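Local structure of adenosyl-chloride synthase (Thermotoga maritima, 2ZBV) at residues 174-179 against 253-258; 182-187 against 237-242; 210-215 against 226-231. The protein probably acts on S-adenosyl-L-methionine as a member of the SAM hydrolase and SAM-dependent halogenase family, and binds adenosine between subunits. One frame throughout, in Å; residues are numbered along the deposited sequence.

Contact 1 (174-179 against 253-258); sequences VAIVDT and VKEGDE
Val174 is held by both its backbone N and its O to the turn lying beside its strand. Its N donates to Asp257 O over 3.0 Å, in the plane of that carbonyl, and its own O receives Gly256 N at 2.9 Å on a lone pair. Between these two bonds the valine side chain points at the turn and divides its methyls. CG1, anti to the backbone N (chi1 173°), rests on Glu255 CA at 3.7 Å, whereas CG2 meets Val253 CG2 tip to tip at 3.5 Å, closer than methyl groups usually come. Farther along, Glu255 runs its extended side chain along the strand, CG passing Ala175 O, and OE2 takes the N-H of Val177 at 3.0 Å. The carboxylate is thus met from above, 29° out of its plane; the glutamate side chain crosses that of Val177 obliquely.

The second shell is the turn itself. Lys254 to Asp257 form a type II beta turn closed by Asp257 N to Lys254 O, with Gly256 at a positive phi where a CB would collide with the preceding carbonyl oxygen. A weak bond from Lys254 N to Asp257 OD2 and a weak salt bridge from Lys254 NZ to Asp257 OD1 link the two ends of the turn.

The carboxylate of Glu255 also has Lys45 as a long, weak ion partner, while Glu39 lies close with like charge, which may raise the acid's affinity for a proton. Ala175 and Ile176 form a classic beta bulge opposite Ser184 and turn their side chains to helix 43-54. Val174 and Val253 both pack on Val183, so the turn leading into strand 258-262 is fastened to strand 169-177 next to strand 183-185, the antiparallel partner that follows 169-177 in the chain.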
# COMPACT_ATOMS: atom_id res chain seq x y z
N VAL A 174 -6.47 -20.24 14.86
CA VAL A 174 -5.59 -19.47 13.98
C VAL A 174 -6.15 -18.05 13.97
O VAL A 174 -7.31 -17.84 13.59
CB VAL A 174 -5.60 -20.03 12.54
CG1 VAL A 174 -4.81 -19.10 11.62
CG2 VAL A 174 -5.00 -21.43 12.52
N ALA A 175 -5.34 -17.09 14.39
CA ALA A 175 -5.78 -15.70 14.43
C ALA A 175 -5.41 -14.92 13.17
O ALA A 175 -6.22 -14.14 12.65
CB ALA A 175 -5.17 -15.02 15.65
N ILE A 176 -4.20 -15.14 12.67
CA ILE A 176 -3.72 -14.42 11.50
C ILE A 176 -2.74 -15.22 10.66
O ILE A 176 -1.86 -15.89 11.19
CB ILE A 176 -2.96 -13.13 11.92
CG1 ILE A 176 -3.87 -12.23 12.75
CG2 ILE A 176 -2.44 -12.41 10.67
CD1 ILE A 176 -3.14 -11.07 13.39
N VAL A 177 -2.93 -15.16 9.34
CA VAL A 177 -2.01 -15.80 8.40
C VAL A 177 -1.38 -14.60 7.70
O VAL A 177 -2.09 -13.82 7.06
CB VAL A 177 -2.76 -16.66 7.34
CG1 VAL A 177 -1.78 -17.12 6.25
CG2 VAL A 177 -3.40 -17.88 8.01
N ASP A 178 -0.07 -14.42 7.84
CA ASP A 178 0.58 -13.26 7.21
C ASP A 178 1.01 -13.46 5.77
O ASP A 178 0.72 -14.47 5.14
CB ASP A 178 1.76 -12.76 8.06
CG ASP A 178 2.93 -13.73 8.08
OD1 ASP A 178 3.05 -14.57 7.17
OD2 ASP A 178 3.75 -13.64 9.02
N THR A 179 1.72 -12.46 5.24
CA THR A 179 2.19 -12.47 3.86
C THR A 179 3.05 -13.69 3.51
O THR A 179 3.02 -14.18 2.38
CB THR A 179 3.00 -11.20 3.56
OG1 THR A 179 2.17 -10.05 3.75
CG2 THR A 179 3.52 -11.23 2.13
N VAL A 253 -4.39 -24.69 6.40
CA VAL A 253 -5.24 -24.03 7.38
C VAL A 253 -5.55 -22.59 7.00
O VAL A 253 -4.83 -21.97 6.21
CB VAL A 253 -4.58 -24.04 8.78
CG1 VAL A 253 -3.31 -23.19 8.77
CG2 VAL A 253 -5.55 -23.52 9.81
N LYS A 254 -6.62 -22.06 7.57
CA LYS A 254 -7.04 -20.69 7.33
C LYS A 254 -7.43 -20.08 8.67
O LYS A 254 -7.59 -20.78 9.66
CB LYS A 254 -8.25 -20.65 6.38
CG LYS A 254 -9.44 -21.47 6.87
CD LYS A 254 -10.58 -21.45 5.87
CE LYS A 254 -11.74 -22.35 6.32
NZ LYS A 254 -11.34 -23.79 6.41
N GLU A 255 -7.56 -18.76 8.69
CA GLU A 255 -7.93 -18.06 9.91
C GLU A 255 -9.26 -18.57 10.46
O GLU A 255 -10.21 -18.79 9.72
CB GLU A 255 -8.01 -16.56 9.63
CG GLU A 255 -6.63 -15.92 9.54
CD GLU A 255 -6.63 -14.61 8.77
OE1 GLU A 255 -7.66 -13.91 8.80
OE2 GLU A 255 -5.59 -14.28 8.16
N GLY A 256 -9.31 -18.75 11.77
CA GLY A 256 -10.53 -19.24 12.41
C GLY A 256 -10.47 -20.72 12.74
O GLY A 256 -11.15 -21.18 13.66
N ASP A 257 -9.67 -21.47 11.99
CA ASP A 257 -9.54 -22.90 12.19
C ASP A 257 -8.99 -23.26 13.57
O ASP A 257 -8.07 -22.62 14.07
CB ASP A 257 -8.65 -23.51 11.11
CG ASP A 257 -9.30 -23.52 9.75
OD1 ASP A 257 -10.36 -22.88 9.59
OD2 ASP A 257 -8.75 -24.16 8.82
N GLU A 258 -9.58 -24.29 14.17
CA GLU A 258 -9.14 -24.76 15.48
C GLU A 258 -7.76 -25.38 15.35
O GLU A 258 -7.48 -26.05 14.37
CB GLU A 258 -10.10 -25.82 16.04
CG GLU A 258 -11.48 -25.30 16.42
CD GLU A 258 -12.34 -26.37 17.09
OE1 GLU A 258 -13.48 -26.06 17.48
OE2 GLU A 258 -11.86 -27.52 17.22

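Contact 2 (182-187 against 237-242); sequences NVSTNI and FLEIAV. With ADN (adenosine), chain F.
Thr185 and Leu238 cross obliquely where strands 183-185 and 237-242 run antiparallel, and the threonine hydroxyl adds to the backbone ladder there. With OG1 in the crowded position between backbone N and carbonyl carbon (chi1 70°), it donates to Leu238 O at 2.8 Å on a lone pair, while Thr185 N reaches the same oxygen nearly along the C=O axis. OG1 also accepts from Ile187 N, an ST turn that carries the chain round its corner, beyond which Ile187 O receives Leu238 N almost straight (175°). CG2, anti to the carbonyl carbon, meets Ile240 CD1 at 3.8 Å, the side chains crossing at about a right angle. An alanine at Thr185 would probably loosen this corner through loss of the second bond to Leu238 O, the ST turn and the methyl contact with Ile240.

Phe237 sets its ring so that Asn186 O and Ile187 O lie at its edge, near its plane; Arg52 adds a cation-pi contact. Val183 and Ile240 form a hydrogen-bonded pair, their side chains on one face of the sheet; Ser184 and Glu239, a non-hydrogen-bonded pair, occupy the other. Ser184 OG is bonded to Asp233. The extended Glu239 swings OE2 over Asn182 CB at 3.5 Å, and a water lies within hydrogen-bonding distance of this oxygen and of Asn182 O.

At the ligand end the Asn182 amide meets the adenine edge with both its atoms: ND2 donates to N7 of adenosine at 3.1 Å and OD1 accepts from its N6. Val242 O takes a second N6 bond at 3.0 Å, and a water spans Asn182 OD1 and Val242 N. One donor to N7 and two acceptors around N6 are consistent with a preference for a 6-amino purine; a 6-oxo base would probably be disfavoured.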
# COMPACT_ATOMS: atom_id res chain seq x y z
N ASN A 182 2.89 -17.53 7.38
CA ASN A 182 3.11 -17.89 8.76
C ASN A 182 1.73 -17.93 9.41
O ASN A 182 0.87 -17.09 9.12
CB ASN A 182 4.01 -16.86 9.45
CG ASN A 182 5.42 -16.86 8.87
OD1 ASN A 182 5.95 -17.91 8.50
ND2 ASN A 182 6.03 -15.68 8.79
N VAL A 183 1.53 -18.91 10.28
CA VAL A 183 0.25 -19.11 10.95
C VAL A 183 0.31 -18.71 12.42
O VAL A 183 0.79 -19.46 13.26
CB VAL A 183 -0.17 -20.60 10.84
CG1 VAL A 183 -1.45 -20.86 11.62
CG2 VAL A 183 -0.36 -20.97 9.38
N SER A 184 -0.18 -17.51 12.74
CA SER A 184 -0.17 -17.07 14.13
C SER A 184 -1.49 -17.40 14.82
O SER A 184 -2.56 -17.10 14.30
CB SER A 184 0.09 -15.57 14.23
OG SER A 184 0.14 -15.19 15.59
N THR A 185 -1.40 -18.01 16.00
CA THR A 185 -2.58 -18.39 16.76
C THR A 185 -2.93 -17.33 17.79
O THR A 185 -2.27 -16.30 17.88
CB THR A 185 -2.37 -19.73 17.50
OG1 THR A 185 -1.44 -19.53 18.58
CG2 THR A 185 -1.80 -20.78 16.56
N ASN A 186 -3.96 -17.61 18.58
CA ASN A 186 -4.39 -16.69 19.63
C ASN A 186 -3.88 -17.24 20.96
O ASN A 186 -4.32 -16.83 22.02
CB ASN A 186 -5.92 -16.59 19.64
CG ASN A 186 -6.59 -17.89 20.03
OD1 ASN A 186 -6.06 -18.98 19.79
ND2 ASN A 186 -7.78 -17.79 20.62
N ILE A 187 -2.95 -18.19 20.87
CA ILE A 187 -2.35 -18.81 22.04
C ILE A 187 -1.11 -18.05 22.48
O ILE A 187 -0.13 -17.96 21.73
CB ILE A 187 -1.94 -20.27 21.74
CG1 ILE A 187 -3.16 -21.08 21.31
CG2 ILE A 187 -1.28 -20.90 22.96
CD1 ILE A 187 -2.82 -22.41 20.66
N PHE A 237 2.75 -14.23 20.60
CA PHE A 237 1.84 -15.35 20.36
C PHE A 237 2.52 -16.54 19.69
O PHE A 237 3.50 -16.40 18.95
CB PHE A 237 0.67 -14.89 19.49
CG PHE A 237 -0.33 -14.05 20.23
CD1 PHE A 237 -1.29 -14.65 21.05
CD2 PHE A 237 -0.31 -12.66 20.14
CE1 PHE A 237 -2.20 -13.88 21.77
CE2 PHE A 237 -1.21 -11.88 20.86
CZ PHE A 237 -2.16 -12.48 21.68
N LEU A 238 1.98 -17.73 19.95
CA LEU A 238 2.53 -18.94 19.37
C LEU A 238 2.20 -18.94 17.89
O LEU A 238 1.03 -18.82 17.50
CB LEU A 238 1.94 -20.18 20.04
CG LEU A 238 2.53 -21.51 19.56
CD1 LEU A 238 2.42 -22.56 20.66
CD2 LEU A 238 1.82 -21.97 18.29
N GLU A 239 3.24 -19.06 17.07
CA GLU A 239 3.08 -19.07 15.62
C GLU A 239 3.73 -20.31 15.01
O GLU A 239 4.73 -20.82 15.53
CB GLU A 239 3.73 -17.81 15.03
CG GLU A 239 3.70 -17.70 13.51
CD GLU A 239 4.29 -16.37 13.02
OE1 GLU A 239 5.53 -16.22 13.02
OE2 GLU A 239 3.50 -15.48 12.64
N ILE A 240 3.13 -20.81 13.93
CA ILE A 240 3.68 -21.97 13.25
C ILE A 240 4.19 -21.46 11.91
O ILE A 240 3.46 -20.79 11.18
CB ILE A 240 2.62 -23.07 12.99
CG1 ILE A 240 2.10 -23.62 14.32
CG2 ILE A 240 3.23 -24.22 12.18
CD1 ILE A 240 0.81 -22.97 14.77
N ALA A 241 5.44 -21.76 11.59
CA ALA A 241 6.03 -21.32 10.33
C ALA A 241 6.79 -22.44 9.66
O ALA A 241 7.11 -23.45 10.28
CB ALA A 241 6.97 -20.15 10.58
N VAL A 242 7.06 -22.27 8.37
CA VAL A 242 7.85 -23.22 7.60
C VAL A 242 9.04 -22.37 7.16
O VAL A 242 8.86 -21.31 6.56
CB VAL A 242 7.10 -23.73 6.34
CG1 VAL A 242 8.05 -24.49 5.42
CG2 VAL A 242 5.94 -24.65 6.75
O5' ADN F . 11.80 -10.18 10.47
C5' ADN F . 11.27 -9.90 9.18
C4' ADN F . 11.86 -10.90 8.19
O4' ADN F . 11.49 -12.26 8.53
C3' ADN F . 11.36 -10.67 6.75
O3' ADN F . 12.25 -9.81 6.05
C2' ADN F . 11.27 -12.10 6.16
O2' ADN F . 12.14 -12.27 5.02
C1' ADN F . 11.64 -13.04 7.31
N9 ADN F . 10.73 -14.19 7.35
C8 ADN F . 9.39 -14.16 7.64
N7 ADN F . 8.89 -15.36 7.58
C5 ADN F . 9.86 -16.24 7.26
C6 ADN F . 9.92 -17.65 7.06
N6 ADN F . 8.78 -18.42 7.19
N1 ADN F . 11.10 -18.21 6.73
C2 ADN F . 12.21 -17.48 6.61
N3 ADN F . 12.20 -16.15 6.79
C4 ADN F . 11.06 -15.50 7.11
O HOH W 1 5.58 -20.17 6.94
O HOH W 2 1.19 -14.65 11.04

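Contact 3 (210-215 against 226-231)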
# COMPACT_ATOMS: atom_id res chain seq x y z
N LYS A 210 -5.40 -33.85 10.73
CA LYS A 210 -3.97 -34.03 10.51
C LYS A 210 -3.15 -33.76 11.75
O LYS A 210 -3.57 -33.03 12.65
CB LYS A 210 -3.47 -33.08 9.42
CG LYS A 210 -4.28 -33.06 8.15
CD LYS A 210 -3.75 -31.97 7.24
CE LYS A 210 -4.67 -31.74 6.06
NZ LYS A 210 -4.16 -30.65 5.18
N GLU A 211 -1.96 -34.34 11.79
CA GLU A 211 -1.04 -34.13 12.90
C GLU A 211 0.37 -34.04 12.34
O GLU A 211 0.80 -34.91 11.57
CB GLU A 211 -1.13 -35.27 13.91
CG GLU A 211 -0.31 -35.01 15.17
CD GLU A 211 -0.42 -36.13 16.18
OE1 GLU A 211 -0.07 -37.28 15.84
OE2 GLU A 211 -0.86 -35.86 17.33
N PHE A 212 1.07 -32.98 12.71
CA PHE A 212 2.43 -32.75 12.25
C PHE A 212 3.36 -32.64 13.44
O PHE A 212 2.94 -32.27 14.54
CB PHE A 212 2.54 -31.42 11.50
CG PHE A 212 1.61 -31.28 10.34
CD1 PHE A 212 2.08 -31.43 9.04
CD2 PHE A 212 0.27 -30.96 10.53
CE1 PHE A 212 1.23 -31.25 7.95
CE2 PHE A 212 -0.59 -30.78 9.44
CZ PHE A 212 -0.10 -30.93 8.15
N LYS A 213 4.63 -32.97 13.22
CA LYS A 213 5.63 -32.82 14.25
C LYS A 213 6.29 -31.48 13.92
O LYS A 213 6.47 -31.14 12.75
CB LYS A 213 6.67 -33.93 14.19
CG LYS A 213 6.22 -35.26 14.77
CD LYS A 213 7.42 -36.16 15.02
CE LYS A 213 6.99 -37.53 15.54
NZ LYS A 213 6.21 -38.26 14.50
N ALA A 214 6.63 -30.71 14.95
CA ALA A 214 7.26 -29.42 14.70
C ALA A 214 8.26 -29.09 15.79
O ALA A 214 7.97 -29.26 16.97
CB ALA A 214 6.21 -28.33 14.60
N ALA A 215 9.43 -28.63 15.39
CA ALA A 215 10.48 -28.26 16.33
C ALA A 215 10.15 -26.91 16.94
O ALA A 215 9.67 -26.00 16.25
CB ALA A 215 11.82 -28.20 15.62
N GLY A 226 12.33 -25.43 4.42
CA GLY A 226 11.13 -26.22 4.20
C GLY A 226 10.55 -26.96 5.40
O GLY A 226 9.48 -27.55 5.30
N GLU A 227 11.24 -26.93 6.54
CA GLU A 227 10.76 -27.61 7.74
C GLU A 227 9.86 -26.74 8.61
O GLU A 227 10.00 -25.51 8.64
CB GLU A 227 11.95 -28.09 8.59
CG GLU A 227 12.82 -29.15 7.95
CD GLU A 227 12.03 -30.36 7.49
OE1 GLU A 227 11.17 -30.85 8.26
OE2 GLU A 227 12.27 -30.84 6.36
N LEU A 228 8.94 -27.38 9.33
CA LEU A 228 8.00 -26.70 10.22
C LEU A 228 8.63 -26.33 11.57
O LEU A 228 9.51 -27.04 12.07
CB LEU A 228 6.79 -27.60 10.50
CG LEU A 228 5.69 -27.73 9.45
CD1 LEU A 228 4.89 -29.00 9.71
CD2 LEU A 228 4.79 -26.49 9.47
N LEU A 229 8.18 -25.23 12.15
CA LEU A 229 8.68 -24.80 13.44
C LEU A 229 7.60 -24.06 14.21
O LEU A 229 6.71 -23.44 13.62
CB LEU A 229 9.90 -23.87 13.30
CG LEU A 229 9.68 -22.52 12.61
CD1 LEU A 229 10.54 -21.44 13.26
CD2 LEU A 229 10.00 -22.66 11.13
N VAL A 230 7.69 -24.13 15.53
CA VAL A 230 6.76 -23.44 16.41
C VAL A 230 7.60 -22.41 17.14
O VAL A 230 8.67 -22.73 17.67
CB VAL A 230 6.11 -24.41 17.42
CG1 VAL A 230 5.50 -23.63 18.57
CG2 VAL A 230 5.04 -25.24 16.73
N HIS A 231 7.14 -21.16 17.16
CA HIS A 231 7.91 -20.13 17.83
C HIS A 231 7.00 -18.99 18.28
O HIS A 231 5.80 -18.97 17.98
CB HIS A 231 8.97 -19.58 16.87
CG HIS A 231 8.41 -18.78 15.74
ND1 HIS A 231 8.65 -17.44 15.58
CD2 HIS A 231 7.57 -19.13 14.73
CE1 HIS A 231 8.00 -16.99 14.53
NE2 HIS A 231 7.33 -18.00 13.99
O HOH W 3 10.54 -29.38 12.45
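The firm part of this contact lies where strand 210-216 meets strand 228-232 in parallel fashion at Ala215 and Leu229. Ala215 O is the shared acceptor: Val230 N donates to it at 2.8 Å in the carbonyl plane, and Leu229 CA adds a CA-H...O contact at 3.2 Å. Beside this bond Ala214 aims its methyl at the partner strand and touches Val230 CG2 at 3.9 Å, the branch that lies anti to the carbonyl carbon. Leu228 reaches farther back. Its CG stands beside the backbone N (chi1 -78°), and CD1 comes obliquely to the Phe212 ring, 3.8 Å from Phe212 CD1 and as near to the CB of that residue.

The strands run at 59° to each other, and the contact loosens toward the start of strand 210-216. Ala215 N and Leu228 O are not joined directly; a water fills the step, accepting from Ala215 N and donating to Leu228 O at 2.6 Å. Lys213 turns away from strand 228-232 on an exposed side.

Strand 202-207 pairs with 210-216 on the flank away from 228-232, its valines packing against Phe212, Ala214 and Val230. Across strand 228-232, Leu228 packs on Ile240 and Val242, Leu229 on Ala241 and Val230 on Leu238, while Leu251 of helix 247-251 touches both Phe212 and Leu228. The contact thus joins strand 210-216 to strand 228-232 and, through it, to strand 237-242, whose last residue, Val242, binds adenosine.

All three contacts reach one mixed sheet of the C-terminal domain, and along the chain they nest: contact 3 within the loop closed by contact 2, and that within contact 1. Contacts 1 and 2, with centres about 8 Å apart, join through strands 169-177 and 183-185, Ala175 N lying 2.8 Å from Ser184 O. Contacts 2 and 3 adjoin through a second antiparallel pair, with Glu239 N 2.7 Å from His231 O. Contacts 1 and 3 do not touch. Only contact 2 bonds adenosine itself; the side chains of Leu229 and Val177 lie about 6 and 11 Å from a bound adenosine. The second subunit completes the site with Asp7, Asp68 and Thr125.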